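Local coordinates for esterase family protein (Staphylococcus aureus, PDB 6VH9) that is a serine esterase of the esterase D family and probably hydrolyses carboxylic esters and thioesters such as S-formylglutathione, at residues A[48-53]-A[158-163]; A[83-88]-A[166-171]; A[77-82]-A[91-96]; A[150-155]-A[180-185]. One frame throughout, in Å; residues are numbered along the deposited sequence.

All four contacts join loops and helix ends of one alpha/beta hydrolase chain, and their chemistry changes with place. Interaction 1 is a surface contact of apolar tips and rings at the sodium site, with no direct hydrogen bond. Interactions 2, 3 and 4 are largely buried. Interaction 2 adds a backbone bond and a water at a helix end, whereas interactions 3 and 4 meet directly by packing and use water for their polar links. Interactions 2 and 3 share the loop between strand 72-76 and helix 93-107. Interactions 1, 2 and 4 draw on the region of helices 153-156 and 165-169. The first three touch a second subunit; interaction 4 does not.

Interaction 1 (A[48-53]-A[158-163])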
loop_
_atom_site.group_PDB
_atom_site.type_symbol
_atom_site.label_atom_id
_atom_site.label_comp_id
_atom_site.label_asym_id
_atom_site.label_seq_id
_atom_site.Cartn_x
_atom_site.Cartn_y
_atom_site.Cartn_z
ATOM N N HIS A 48 9.490 9.575 -13.028
ATOM C CA HIS A 48 10.690 9.088 -12.351
ATOM C C HIS A 48 11.842 8.845 -13.341
ATOM O O HIS A 48 11.644 8.723 -14.554
ATOM C CB HIS A 48 10.387 7.788 -11.586
ATOM C CG HIS A 48 10.010 6.632 -12.471
ATOM N ND1 HIS A 48 10.941 5.897 -13.171
ATOM C CD2 HIS A 48 8.803 6.087 -12.765
ATOM C CE1 HIS A 48 10.323 4.955 -13.867
ATOM N NE2 HIS A 48 9.027 5.046 -13.632
ATOM N N GLY A 49 13.055 8.737 -12.790
ATOM C CA GLY A 49 14.243 8.432 -13.566
ATOM C C GLY A 49 14.532 6.940 -13.610
ATOM O O GLY A 49 13.765 6.111 -13.122
ATOM N N LEU A 50 15.672 6.594 -14.210
ATOM C CA LEU A 50 16.003 5.186 -14.387
ATOM C C LEU A 50 16.338 4.544 -13.048
ATOM O O LEU A 50 17.134 5.081 -12.273
ATOM C CB LEU A 50 17.182 5.043 -15.360
ATOM C CG LEU A 50 17.690 3.642 -15.706
ATOM C CD1 LEU A 50 16.619 2.794 -16.346
ATOM C CD2 LEU A 50 18.884 3.747 -16.661
ATOM N N SER A 51 15.720 3.393 -12.788
ATOM C CA SER A 51 15.789 2.538 -11.603
ATOM C C SER A 51 14.743 2.923 -10.556
ATOM O O SER A 51 14.538 2.166 -9.614
ATOM C CB SER A 51 17.181 2.491 -10.945
ATOM O OG SER A 51 17.439 3.644 -10.157
ATOM N N SER A 52 14.085 4.072 -10.695
ATOM C CA SER A 52 13.028 4.471 -9.778
ATOM C C SER A 52 11.686 3.884 -10.228
ATOM O O SER A 52 11.603 3.165 -11.222
ATOM C CB SER A 52 12.971 5.994 -9.677
ATOM O OG SER A 52 14.141 6.495 -9.048
ATOM N N ASP A 53 10.628 4.154 -9.467
ATOM C CA ASP A 53 9.289 3.730 -9.882
ATOM C C ASP A 53 8.275 4.694 -9.280
ATOM O O ASP A 53 8.627 5.815 -8.891
ATOM C CB ASP A 53 9.038 2.250 -9.526
ATOM C CG ASP A 53 8.901 1.996 -8.026
ATOM O OD1 ASP A 53 8.926 2.948 -7.213
ATOM O OD2 ASP A 53 8.766 0.810 -7.657
ATOM N N LEU A 158 24.246 4.220 -21.737
ATOM C CA LEU A 158 24.536 4.017 -20.324
ATOM C C LEU A 158 24.721 2.522 -20.048
ATOM O O LEU A 158 24.024 1.677 -20.625
ATOM C CB LEU A 158 23.351 4.562 -19.531
ATOM C CG LEU A 158 23.027 4.589 -18.023
ATOM C CD1 LEU A 158 24.104 5.438 -17.317
ATOM C CD2 LEU A 158 21.618 5.092 -17.722
ATOM N N GLU A 159 25.687 2.172 -19.190
ATOM C CA GLU A 159 25.814 0.760 -18.826
ATOM C C GLU A 159 25.241 0.553 -17.427
ATOM O O GLU A 159 25.915 -0.003 -16.550
ATOM C CB GLU A 159 27.276 0.294 -18.888
ATOM C CG GLU A 159 27.459 -1.050 -19.596
ATOM C CD GLU A 159 27.506 -0.902 -21.113
ATOM O OE1 GLU A 159 26.617 -1.457 -21.800
ATOM O OE2 GLU A 159 28.440 -0.243 -21.619
ATOM N N TRP A 160 23.978 0.929 -17.232
ATOM C CA TRP A 160 23.321 0.728 -15.949
ATOM C C TRP A 160 22.829 -0.704 -15.802
ATOM O O TRP A 160 22.521 -1.389 -16.782
ATOM C CB TRP A 160 22.150 1.701 -15.763
ATOM C CG TRP A 160 21.267 1.401 -14.554
ATOM C CD1 TRP A 160 20.034 0.801 -14.566
ATOM C CD2 TRP A 160 21.563 1.670 -13.170
ATOM N NE1 TRP A 160 19.546 0.688 -13.284
ATOM C CE2 TRP A 160 20.461 1.214 -12.409
ATOM C CE3 TRP A 160 22.647 2.254 -12.501
ATOM C CZ2 TRP A 160 20.416 1.320 -11.013
ATOM C CZ3 TRP A 160 22.597 2.362 -11.114
ATOM C CH2 TRP A 160 21.488 1.898 -10.389
ATOM N N ASN A 161 22.805 -1.152 -14.555
ATOM C CA ASN A 161 22.339 -2.465 -14.141
ATOM C C ASN A 161 21.081 -2.905 -14.878
ATOM O O ASN A 161 20.013 -2.293 -14.734
ATOM C CB ASN A 161 22.067 -2.422 -12.637
ATOM C CG ASN A 161 21.971 -3.791 -12.023
ATOM O OD1 ASN A 161 22.165 -4.808 -12.692
ATOM N ND2 ASN A 161 21.654 -3.831 -10.733
ATOM N N ASP A 162 21.215 -3.975 -15.667
ATOM C CA ASP A 162 20.122 -4.693 -16.322
ATOM C C ASP A 162 19.374 -3.863 -17.368
ATOM O O ASP A 162 18.315 -4.289 -17.846
ATOM C CB ASP A 162 19.118 -5.217 -15.276
ATOM C CG ASP A 162 18.558 -6.573 -15.645
ATOM O OD1 ASP A 162 19.292 -7.363 -16.266
ATOM O OD2 ASP A 162 17.388 -6.850 -15.329
ATOM N N PHE A 163 19.884 -2.696 -17.737
ATOM C CA PHE A 163 19.201 -1.813 -18.677
ATOM C C PHE A 163 19.449 -2.279 -20.110
ATOM O O PHE A 163 20.585 -2.579 -20.473
ATOM C CB PHE A 163 19.714 -0.387 -18.495
ATOM C CG PHE A 163 19.211 0.582 -19.522
ATOM C CD1 PHE A 163 17.893 1.018 -19.489
ATOM C CD2 PHE A 163 20.058 1.100 -20.487
ATOM C CE1 PHE A 163 17.424 1.922 -20.431
ATOM C CE2 PHE A 163 19.596 2.005 -21.425
ATOM C CZ PHE A 163 18.273 2.417 -21.396
#
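Leu50 holds its CG anti to the backbone N (chi1 -179°), and Trp160 and Phe163 share this first torsion, which brings the leucine branches to both rings. The site lies on the loop after strand 42-47 of an alpha/beta hydrolase fold. Leu50 belongs to the sodium site together with Ser123 and Met124, and Ser123 is the predicted nucleophile.

The two methyls of Leu50 divide the work. CD1 approaches Phe163 CD1 at 3.8 Å, and the two side chains cross at about a right angle. CD2 lies over one face of the Phe163 ring, offset toward its rim. The same CD2 meets Trp160 CD1 at 3.8 Å, where the leucine and the indole lie alongside and point opposite ways. It also meets Leu158 CD2 tip to tip at 3.2 Å, an unusually short distance whose exact value is doubtful. Ser51 adds its CB, 3.4 Å from Trp160 CZ2, with an oblique approach to the indole.

No hydrogen bond joins the two segments directly. Each is shaped by a type II beta turn, Gly49 to Ser52 and Trp160 to Phe163. The indole NE1 is bonded to Gly16 O of the second subunit, so the contact also lies at a subunit interface.

Bonds within 48-53 also shape its turn. Gly49 O accepts from Ser52 N and from His48 ND1, one from each face of the carbonyl plane. The histidine bond is nearly straight (173°). Ser51 OG donates to Leu50 O at 2.6 Å, in the carbonyl plane and on a lone pair.

Interaction 2 (A[83-88]-A[166-171])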
loop_
_atom_site.group_PDB
_atom_site.type_symbol
_atom_site.label_atom_id
_atom_site.label_comp_id
_atom_site.label_asym_id
_atom_site.label_seq_id
_atom_site.Cartn_x
_atom_site.Cartn_y
_atom_site.Cartn_z
ATOM N N ALA A 83 12.391 4.456 -20.829
ATOM C CA ALA A 83 12.684 5.814 -21.309
ATOM C C ALA A 83 11.448 6.493 -21.899
ATOM O O ALA A 83 11.564 7.331 -22.795
ATOM C CB ALA A 83 13.836 5.817 -22.330
ATOM N N TYR A 84 10.257 6.122 -21.417
ATOM C CA TYR A 84 8.994 6.749 -21.829
ATOM C C TYR A 84 8.735 6.594 -23.330
ATOM O O TYR A 84 8.082 7.437 -23.951
ATOM C CB TYR A 84 8.954 8.223 -21.402
ATOM C CG TYR A 84 9.036 8.332 -19.895
ATOM C CD1 TYR A 84 7.887 8.282 -19.111
ATOM C CD2 TYR A 84 10.268 8.423 -19.252
ATOM C CE1 TYR A 84 7.964 8.346 -17.733
ATOM C CE2 TYR A 84 10.353 8.486 -17.868
ATOM C CZ TYR A 84 9.200 8.448 -17.114
ATOM O OH TYR A 84 9.271 8.491 -15.741
ATOM N N ALA A 85 9.239 5.513 -23.914
ATOM C CA ALA A 85 9.059 5.222 -25.327
ATOM C C ALA A 85 8.042 4.112 -25.522
ATOM O O ALA A 85 7.854 3.256 -24.651
ATOM C CB ALA A 85 10.384 4.804 -25.970
ATOM N N ASN A 86 7.397 4.115 -26.683
ATOM C CA ASN A 86 6.789 2.877 -27.164
ATOM C C ASN A 86 7.921 1.968 -27.622
ATOM O O ASN A 86 8.545 2.198 -28.667
ATOM C CB ASN A 86 5.781 3.145 -28.279
ATOM C CG ASN A 86 4.545 3.894 -27.771
ATOM O OD1 ASN A 86 4.131 3.746 -26.606
ATOM N ND2 ASN A 86 3.976 4.731 -28.631
ATOM N N MET A 87 8.206 0.954 -26.817
ATOM C CA MET A 87 9.442 0.204 -26.934
ATOM C C MET A 87 9.433 -0.710 -28.155
ATOM O O MET A 87 8.420 -1.333 -28.486
ATOM C CB MET A 87 9.663 -0.614 -25.664
ATOM C CG MET A 87 9.840 0.257 -24.402
ATOM S SD MET A 87 9.826 -0.754 -22.904
ATOM C CE MET A 87 11.359 -1.672 -23.141
ATOM N N ALA A 88 10.591 -0.796 -28.809
ATOM C CA ALA A 88 10.760 -1.727 -29.924
ATOM C C ALA A 88 10.423 -3.154 -29.503
ATOM O O ALA A 88 9.663 -3.852 -30.182
ATOM C CB ALA A 88 12.192 -1.632 -30.453
ATOM N N GLU A 166 18.495 -1.886 -26.558
ATOM C CA GLU A 166 17.807 -2.454 -27.719
ATOM C C GLU A 166 16.328 -2.712 -27.444
ATOM O O GLU A 166 15.521 -2.699 -28.378
ATOM C CB GLU A 166 18.484 -3.756 -28.144
ATOM C CG GLU A 166 19.864 -3.564 -28.741
ATOM C CD GLU A 166 20.959 -3.486 -27.687
ATOM O OE1 GLU A 166 20.643 -3.548 -26.476
ATOM O OE2 GLU A 166 22.140 -3.361 -28.077
ATOM N N ALA A 167 15.949 -2.969 -26.189
ATOM C CA ALA A 167 14.526 -3.086 -25.882
ATOM C C ALA A 167 13.776 -1.818 -26.284
ATOM O O ALA A 167 12.632 -1.879 -26.754
ATOM C CB ALA A 167 14.322 -3.381 -24.390
ATOM N N ILE A 168 14.418 -0.664 -26.132
ATOM C CA ILE A 168 13.783 0.606 -26.463
ATOM C C ILE A 168 13.840 0.869 -27.960
ATOM O O ILE A 168 12.813 1.101 -28.607
ATOM C CB ILE A 168 14.451 1.753 -25.689
ATOM C CG1 ILE A 168 14.258 1.551 -24.179
ATOM C CG2 ILE A 168 13.892 3.100 -26.144
ATOM C CD1 ILE A 168 15.099 2.477 -23.358
ATOM N N ILE A 169 15.049 0.918 -28.499
ATOM C CA ILE A 169 15.237 1.426 -29.887
ATOM C C ILE A 169 15.398 0.319 -30.920
ATOM O O ILE A 169 15.439 0.644 -32.096
ATOM C CB ILE A 169 16.458 2.353 -29.922
ATOM C CG1 ILE A 169 17.734 1.559 -29.660
ATOM C CG2 ILE A 169 16.307 3.488 -28.939
ATOM C CD1 ILE A 169 18.973 2.376 -29.688
ATOM N N GLY A 170 15.447 -0.927 -30.492
ATOM C CA GLY A 170 15.627 -2.025 -31.444
ATOM C C GLY A 170 16.966 -1.995 -32.145
ATOM O O GLY A 170 17.959 -1.830 -31.485
ATOM N N ASN A 171 16.983 -2.119 -33.465
ATOM C CA ASN A 171 18.297 -2.248 -34.152
ATOM C C ASN A 171 18.874 -0.908 -34.608
ATOM O O ASN A 171 19.903 -0.946 -35.270
ATOM C CB ASN A 171 18.228 -3.245 -35.307
ATOM C CG ASN A 171 17.555 -2.687 -36.535
ATOM O OD1 ASN A 171 17.140 -1.537 -36.559
ATOM N ND2 ASN A 171 17.471 -3.494 -37.578
HETATM O O HOH W 1 10.874 2.394 -30.355
#
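Ile168, Ala88 and Met87 bury the most surface here, where the loop 83-88 lies against the end of helix 165-169. Ile168 uses both branches of its side chain. With CG1 anti to the carbonyl carbon (chi1 -63°), its CD1 reaches Ala83 CB at 3.7 Å. Its CG2 meets Ala85 CB at 3.9 Å.

The carbonyl of Ile168 does the polar work. Ala88 N donates to Ile168 O at 2.9 Å, from above the carbonyl plane. A water also donates to Ile168 O and to Asn86 O, so this oxygen receives two bonds and the loop is tied at two points.

Ala88 CB comes within 3.3 Å of Gly170 N. Gly170 is the first residue to leave the helix and has positive phi. Met87 is bent at chi3 (67°), and its CE lies 3.6 Å from Ala167 CB. Its CB rests 3.4 Å from Ala167 O. Tyr89 of the second subunit packs on Glu166 and Ala167, so this short helix is also covered by the neighbouring chain.

The arrangement is a helix C-terminus in which a late carbonyl is taken up by a backbone N-H from a distant loop.

Interaction 3 (A[77-82]-A[91-96])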
loop_
_atom_site.group_PDB
_atom_site.type_symbol
_atom_site.label_atom_id
_atom_site.label_comp_id
_atom_site.label_asym_id
_atom_site.label_seq_id
_atom_site.Cartn_x
_atom_site.Cartn_y
_atom_site.Cartn_z
ATOM N N PRO A 77 3.386 7.956 -12.281
ATOM C CA PRO A 77 3.278 6.623 -12.879
ATOM C C PRO A 77 4.592 5.852 -12.816
ATOM O O PRO A 77 5.626 6.371 -12.392
ATOM C CB PRO A 77 2.878 6.931 -14.334
ATOM C CG PRO A 77 3.439 8.281 -14.592
ATOM C CD PRO A 77 3.534 9.017 -13.288
ATOM N N ASN A 78 4.516 4.575 -13.209
ATOM C CA ASN A 78 5.681 3.701 -13.312
ATOM C C ASN A 78 5.886 3.301 -14.772
ATOM O O ASN A 78 4.960 2.773 -15.403
ATOM C CB ASN A 78 5.499 2.452 -12.434
ATOM C CG ASN A 78 6.632 1.442 -12.611
ATOM O OD1 ASN A 78 7.806 1.810 -12.789
ATOM N ND2 ASN A 78 6.282 0.166 -12.584
ATOM N N VAL A 79 7.094 3.530 -15.306
ATOM C CA VAL A 79 7.401 3.132 -16.688
ATOM C C VAL A 79 8.684 2.309 -16.785
ATOM O O VAL A 79 9.241 2.161 -17.881
ATOM C CB VAL A 79 7.504 4.338 -17.650
ATOM C CG1 VAL A 79 6.229 5.212 -17.603
ATOM C CG2 VAL A 79 8.757 5.141 -17.342
ATOM N N ASP A 80 9.189 1.816 -15.658
ATOM C CA ASP A 80 10.221 0.767 -15.710
ATOM C C ASP A 80 11.487 1.338 -16.367
ATOM O O ASP A 80 11.876 2.477 -16.069
ATOM C CB ASP A 80 9.603 -0.449 -16.423
ATOM C CG ASP A 80 10.347 -1.736 -16.165
ATOM O OD1 ASP A 80 9.864 -2.539 -15.340
ATOM O OD2 ASP A 80 11.406 -1.960 -16.817
ATOM N N HIS A 81 12.138 0.581 -17.250
ATOM C CA HIS A 81 13.347 0.988 -17.971
ATOM C C HIS A 81 13.045 1.484 -19.385
ATOM O O HIS A 81 13.904 1.391 -20.268
ATOM C CB HIS A 81 14.329 -0.186 -18.057
ATOM C CG HIS A 81 15.140 -0.422 -16.815
ATOM N ND1 HIS A 81 16.318 -1.141 -16.829
ATOM C CD2 HIS A 81 14.954 -0.034 -15.531
ATOM C CE1 HIS A 81 16.821 -1.189 -15.607
ATOM N NE2 HIS A 81 16.014 -0.523 -14.799
ATOM N N SER A 82 11.831 1.974 -19.628
ATOM C CA SER A 82 11.346 2.231 -20.989
ATOM C C SER A 82 11.865 3.517 -21.618
ATOM O O SER A 82 11.642 3.718 -22.815
ATOM C CB SER A 82 9.828 2.286 -21.001
ATOM O OG SER A 82 9.408 3.397 -20.209
ATOM N N HIS A 91 6.892 -2.643 -23.864
ATOM C CA HIS A 91 5.563 -2.078 -23.697
ATOM C C HIS A 91 5.441 -0.718 -24.360
ATOM O O HIS A 91 6.430 -0.026 -24.619
ATOM C CB HIS A 91 5.212 -1.918 -22.216
ATOM C CG HIS A 91 5.048 -3.209 -21.480
ATOM N ND1 HIS A 91 3.882 -3.948 -21.519
ATOM C CD2 HIS A 91 5.890 -3.873 -20.652
ATOM C CE1 HIS A 91 4.015 -5.013 -20.745
ATOM N NE2 HIS A 91 5.222 -4.989 -20.205
ATOM N N SER A 92 4.188 -0.321 -24.582
ATOM C CA SER A 92 3.858 0.966 -25.192
ATOM C C SER A 92 3.811 2.048 -24.115
ATOM O O SER A 92 2.764 2.602 -23.802
ATOM C CB SER A 92 2.517 0.872 -25.911
ATOM O OG SER A 92 2.543 -0.207 -26.841
ATOM N N TYR A 93 4.984 2.404 -23.603
ATOM C CA TYR A 93 5.006 3.268 -22.432
ATOM C C TYR A 93 4.829 4.746 -22.769
ATOM O O TYR A 93 4.395 5.506 -21.901
ATOM C CB TYR A 93 6.294 3.048 -21.642
ATOM C CG TYR A 93 6.204 1.951 -20.597
ATOM C CD1 TYR A 93 5.353 2.086 -19.502
ATOM C CD2 TYR A 93 6.988 0.801 -20.683
ATOM C CE1 TYR A 93 5.271 1.106 -18.529
ATOM C CE2 TYR A 93 6.934 -0.183 -19.701
ATOM C CZ TYR A 93 6.067 -0.010 -18.615
ATOM O OH TYR A 93 5.983 -0.968 -17.626
ATOM N N TYR A 94 5.124 5.177 -24.000
ATOM C CA TYR A 94 4.729 6.527 -24.392
ATOM C C TYR A 94 3.212 6.661 -24.352
ATOM O O TYR A 94 2.665 7.586 -23.731
ATOM C CB TYR A 94 5.270 6.844 -25.797
ATOM C CG TYR A 94 4.894 8.222 -26.305
ATOM C CD1 TYR A 94 3.673 8.443 -26.938
ATOM C CD2 TYR A 94 5.750 9.306 -26.135
ATOM C CE1 TYR A 94 3.317 9.708 -27.396
ATOM C CE2 TYR A 94 5.405 10.577 -26.598
ATOM C CZ TYR A 94 4.189 10.765 -27.225
ATOM O OH TYR A 94 3.839 12.010 -27.703
ATOM N N ASP A 95 2.514 5.734 -25.015
ATOM C CA ASP A 95 1.056 5.736 -25.029
ATOM C C ASP A 95 0.478 5.591 -23.626
ATOM O O ASP A 95 -0.604 6.115 -23.341
ATOM C CB ASP A 95 0.550 4.605 -25.930
ATOM C CG ASP A 95 0.839 4.847 -27.405
ATOM O OD1 ASP A 95 1.378 5.929 -27.749
ATOM O OD2 ASP A 95 0.517 3.950 -28.224
ATOM N N TYR A 96 1.181 4.869 -22.752
ATOM C CA TYR A 96 0.703 4.657 -21.388
ATOM C C TYR A 96 0.589 5.974 -20.630
ATOM O O TYR A 96 -0.378 6.192 -19.887
ATOM C CB TYR A 96 1.638 3.683 -20.660
ATOM C CG TYR A 96 1.210 3.424 -19.233
ATOM C CD1 TYR A 96 -0.028 2.860 -18.959
ATOM C CD2 TYR A 96 2.047 3.737 -18.173
ATOM C CE1 TYR A 96 -0.443 2.627 -17.627
ATOM C CE2 TYR A 96 1.645 3.512 -16.852
ATOM C CZ TYR A 96 0.415 2.948 -16.593
ATOM O OH TYR A 96 0.036 2.738 -15.282
HETATM O O HOH W 2 1.735 3.726 -13.365
#
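This contact belongs to the connection between strand 72-76 and helix 93-107 in the alpha/beta hydrolase fold. Two tyrosines near the start of the helix pack on the loop 77-82, and Tyr93 has the larger share.

Val79 lies over a face of the Tyr93 ring. Its CA makes a CH-pi contact 3.9 Å from the ring centroid, and its carbonyl O stands above the ring centre. The side chains of Val79 and Tyr93 are antiparallel neighbours, with Val79 CB 3.6 Å from Tyr93 CD1. Ser82 CB approaches the ring obliquely and comes 3.2 Å from Tyr93 CD2.

Tyr96 points its ring at the start of the loop, with CG anti to the backbone N (chi1 180°). Its CE2 is 3.7 Å from Asn78 O. A water in the plane of this ring links Tyr96 OH, at 2.7 Å, to Asn78 N, from which it accepts. The two segments make no direct hydrogen bond.

The loop is held by its own bonds. Val79 O accepts from Ser82 N in the type II' turn and also from Ser82 OG, at 2.6 Å. Asn78 OD1 accepts from Asp80 N, which sits above the amide carbonyl plane. Outside partners extend this network: Val79 N is bonded to His48 NE2, and Asp80 OD2 to His91 NE2 of the second subunit.

The loop thus combines an Asx turn at Asn78 with a type II' beta turn from Val79 to Ser82, beside the N-terminus of a helix.

Interaction 4 (A[150-155]-A[180-185]); sequences FEAQNL and HDPYYL
Pro182 sets its ring against the carbonyl of Phe150, with both CG and CD 3.2 Å from Phe150 O. Tyr183 comes to the same oxygen obliquely, its CE2 3.7 Å away. Beyond the segments the tyrosine ring packs edge-to-face with Phe216 and Tyr219, and the ring of Phe150 stacks with Phe216.

Ala152 fills the other end of the contact. Its CB lies 3.3 Å from His180 O, a carbonyl that is hydrogen-bonded to Tyr127 OH. The contact sets the turn leading into helix 153-156 against the start of helix 182-191, beside helix 124-135.

Both helix starts carry acidic caps. Asp181 is the N-cap residue, and its OD1 accepts from Tyr183 N at 2.9 Å, with the donor well above the carboxylate plane. Glu151 OE1 accepts from Gln153 N through its anti lone pair, in a nearly straight bond (171°). The glutamate chain bends at chi2 (42°), and its carboxylate plane is 4° from that of the Tyr183 ring.

A water joins the two sides. It accepts from Ala152 N at 2.9 Å and donates to Asp181 OD1. Glu151 OE2 is 4.8 Å from Asp181 OD1, so two like charges lie near each other without touching. Lys176 forms a salt bridge with Glu151 OE2 and a weak, long ion pair with Asp181 OD2. Its positive charge probably offsets the repulsion between the two acids and favours their ionised forms.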
loop_
_atom_site.group_PDB
_atom_site.type_symbol
_atom_site.label_atom_id
_atom_site.label_comp_id
_atom_site.label_asym_id
_atom_site.label_seq_id
_atom_site.Cartn_x
_atom_site.Cartn_y
_atom_site.Cartn_z
ATOM N N PHE A 150 19.106 15.268 -22.535
ATOM C CA PHE A 150 18.605 15.855 -23.775
ATOM C C PHE A 150 19.262 15.263 -25.010
ATOM O O PHE A 150 18.620 15.171 -26.063
ATOM C CB PHE A 150 18.816 17.374 -23.794
ATOM C CG PHE A 150 18.022 18.114 -22.760
ATOM C CD1 PHE A 150 16.640 18.249 -22.880
ATOM C CD2 PHE A 150 18.655 18.687 -21.670
ATOM C CE1 PHE A 150 15.907 18.935 -21.921
ATOM C CE2 PHE A 150 17.930 19.370 -20.711
ATOM C CZ PHE A 150 16.553 19.494 -20.834
ATOM N N GLU A 151 20.538 14.916 -24.928
ATOM C CA GLU A 151 21.194 14.150 -25.985
ATOM C C GLU A 151 20.976 12.668 -25.701
ATOM O O GLU A 151 21.608 12.094 -24.805
ATOM C CB GLU A 151 22.676 14.495 -26.079
ATOM C CG GLU A 151 23.416 13.687 -27.152
ATOM C CD GLU A 151 22.613 13.541 -28.441
ATOM O OE1 GLU A 151 22.163 12.410 -28.741
ATOM O OE2 GLU A 151 22.438 14.550 -29.161
ATOM N N ALA A 152 20.043 12.070 -26.433
ATOM C CA ALA A 152 19.551 10.686 -26.239
ATOM C C ALA A 152 20.642 9.623 -26.196
ATOM O O ALA A 152 20.401 8.614 -25.578
ATOM C CB ALA A 152 18.490 10.347 -27.232
ATOM N N GLN A 153 21.802 9.839 -26.808
ATOM C CA GLN A 153 22.876 8.812 -26.730
ATOM C C GLN A 153 23.334 8.664 -25.275
ATOM O O GLN A 153 23.716 7.577 -24.905
ATOM C CB GLN A 153 23.997 9.071 -27.746
ATOM C CG GLN A 153 23.558 8.901 -29.193
ATOM C CD GLN A 153 24.611 9.215 -30.237
ATOM O OE1 GLN A 153 25.542 9.976 -30.009
ATOM N NE2 GLN A 153 24.458 8.638 -31.417
ATOM N N ASN A 154 23.380 9.757 -24.516
ATOM C CA ASN A 154 23.771 9.770 -23.086
ATOM C C ASN A 154 22.914 8.817 -22.234
ATOM O O ASN A 154 23.408 8.415 -21.218
ATOM C CB ASN A 154 23.796 11.188 -22.528
ATOM C CG ASN A 154 24.766 12.103 -23.242
ATOM O OD1 ASN A 154 25.658 11.642 -23.941
ATOM N ND2 ASN A 154 24.600 13.399 -23.052
ATOM N N LEU A 155 21.645 8.593 -22.578
ATOM C CA LEU A 155 20.785 7.616 -21.927
ATOM C C LEU A 155 20.944 6.230 -22.544
ATOM O O LEU A 155 21.161 5.245 -21.828
ATOM C CB LEU A 155 19.329 8.074 -22.010
ATOM C CG LEU A 155 18.328 7.093 -21.420
ATOM C CD1 LEU A 155 18.520 6.926 -19.909
ATOM C CD2 LEU A 155 16.937 7.579 -21.739
ATOM N N HIS A 180 13.177 9.524 -30.881
ATOM C CA HIS A 180 13.920 9.412 -29.627
ATOM C C HIS A 180 14.812 10.611 -29.340
ATOM O O HIS A 180 15.388 10.691 -28.248
ATOM C CB HIS A 180 14.789 8.148 -29.642
ATOM C CG HIS A 180 14.032 6.896 -29.951
ATOM N ND1 HIS A 180 13.199 6.290 -29.034
ATOM C CD2 HIS A 180 13.984 6.133 -31.070
ATOM C CE1 HIS A 180 12.671 5.206 -29.575
ATOM N NE2 HIS A 180 13.130 5.088 -30.808
ATOM N N ASP A 181 14.932 11.535 -30.281
ATOM C CA ASP A 181 15.904 12.614 -30.214
ATOM C C ASP A 181 15.199 13.912 -29.850
ATOM O O ASP A 181 14.479 14.465 -30.694
ATOM C CB ASP A 181 16.609 12.749 -31.570
ATOM C CG ASP A 181 17.573 13.923 -31.626
ATOM O OD1 ASP A 181 17.853 14.541 -30.574
ATOM O OD2 ASP A 181 18.055 14.225 -32.747
ATOM N N PRO A 182 15.372 14.439 -28.633
ATOM C CA PRO A 182 14.707 15.707 -28.287
ATOM C C PRO A 182 15.054 16.855 -29.228
ATOM O O PRO A 182 14.229 17.761 -29.407
ATOM C CB PRO A 182 15.191 15.976 -26.854
ATOM C CG PRO A 182 15.480 14.587 -26.289
ATOM C CD PRO A 182 16.077 13.840 -27.483
ATOM N N TYR A 183 16.256 16.854 -29.824
ATOM C CA TYR A 183 16.618 17.912 -30.769
ATOM C C TYR A 183 15.760 17.848 -32.029
ATOM O O TYR A 183 15.337 18.888 -32.555
ATOM C CB TYR A 183 18.103 17.813 -31.117
ATOM C CG TYR A 183 19.007 18.296 -30.009
ATOM C CD1 TYR A 183 19.432 19.617 -29.960
ATOM C CD2 TYR A 183 19.392 17.444 -28.976
ATOM C CE1 TYR A 183 20.249 20.070 -28.938
ATOM C CE2 TYR A 183 20.209 17.887 -27.954
ATOM C CZ TYR A 183 20.637 19.205 -27.945
ATOM O OH TYR A 183 21.450 19.657 -26.931
ATOM N N TYR A 184 15.500 16.638 -32.531
ATOM C CA TYR A 184 14.589 16.475 -33.661
ATOM C C TYR A 184 13.163 16.870 -33.291
ATOM O O TYR A 184 12.494 17.595 -34.038
ATOM C CB TYR A 184 14.629 15.027 -34.158
ATOM C CG TYR A 184 13.550 14.699 -35.168
ATOM C CD1 TYR A 184 13.672 15.099 -36.498
ATOM C CD2 TYR A 184 12.414 13.994 -34.797
ATOM C CE1 TYR A 184 12.686 14.804 -37.424
ATOM C CE2 TYR A 184 11.426 13.694 -35.717
ATOM C CZ TYR A 184 11.566 14.105 -37.027
ATOM O OH TYR A 184 10.576 13.798 -37.933
ATOM N N LEU A 185 12.687 16.423 -32.123
ATOM C CA LEU A 185 11.345 16.788 -31.683
ATOM C C LEU A 185 11.200 18.300 -31.557
ATOM O O LEU A 185 10.159 18.860 -31.912
ATOM C CB LEU A 185 11.031 16.103 -30.349
ATOM C CG LEU A 185 10.970 14.573 -30.389
ATOM C CD1 LEU A 185 10.733 13.995 -29.009
ATOM C CD2 LEU A 185 9.910 14.079 -31.365
HETATM O O HOH W 3 19.256 13.144 -28.983
#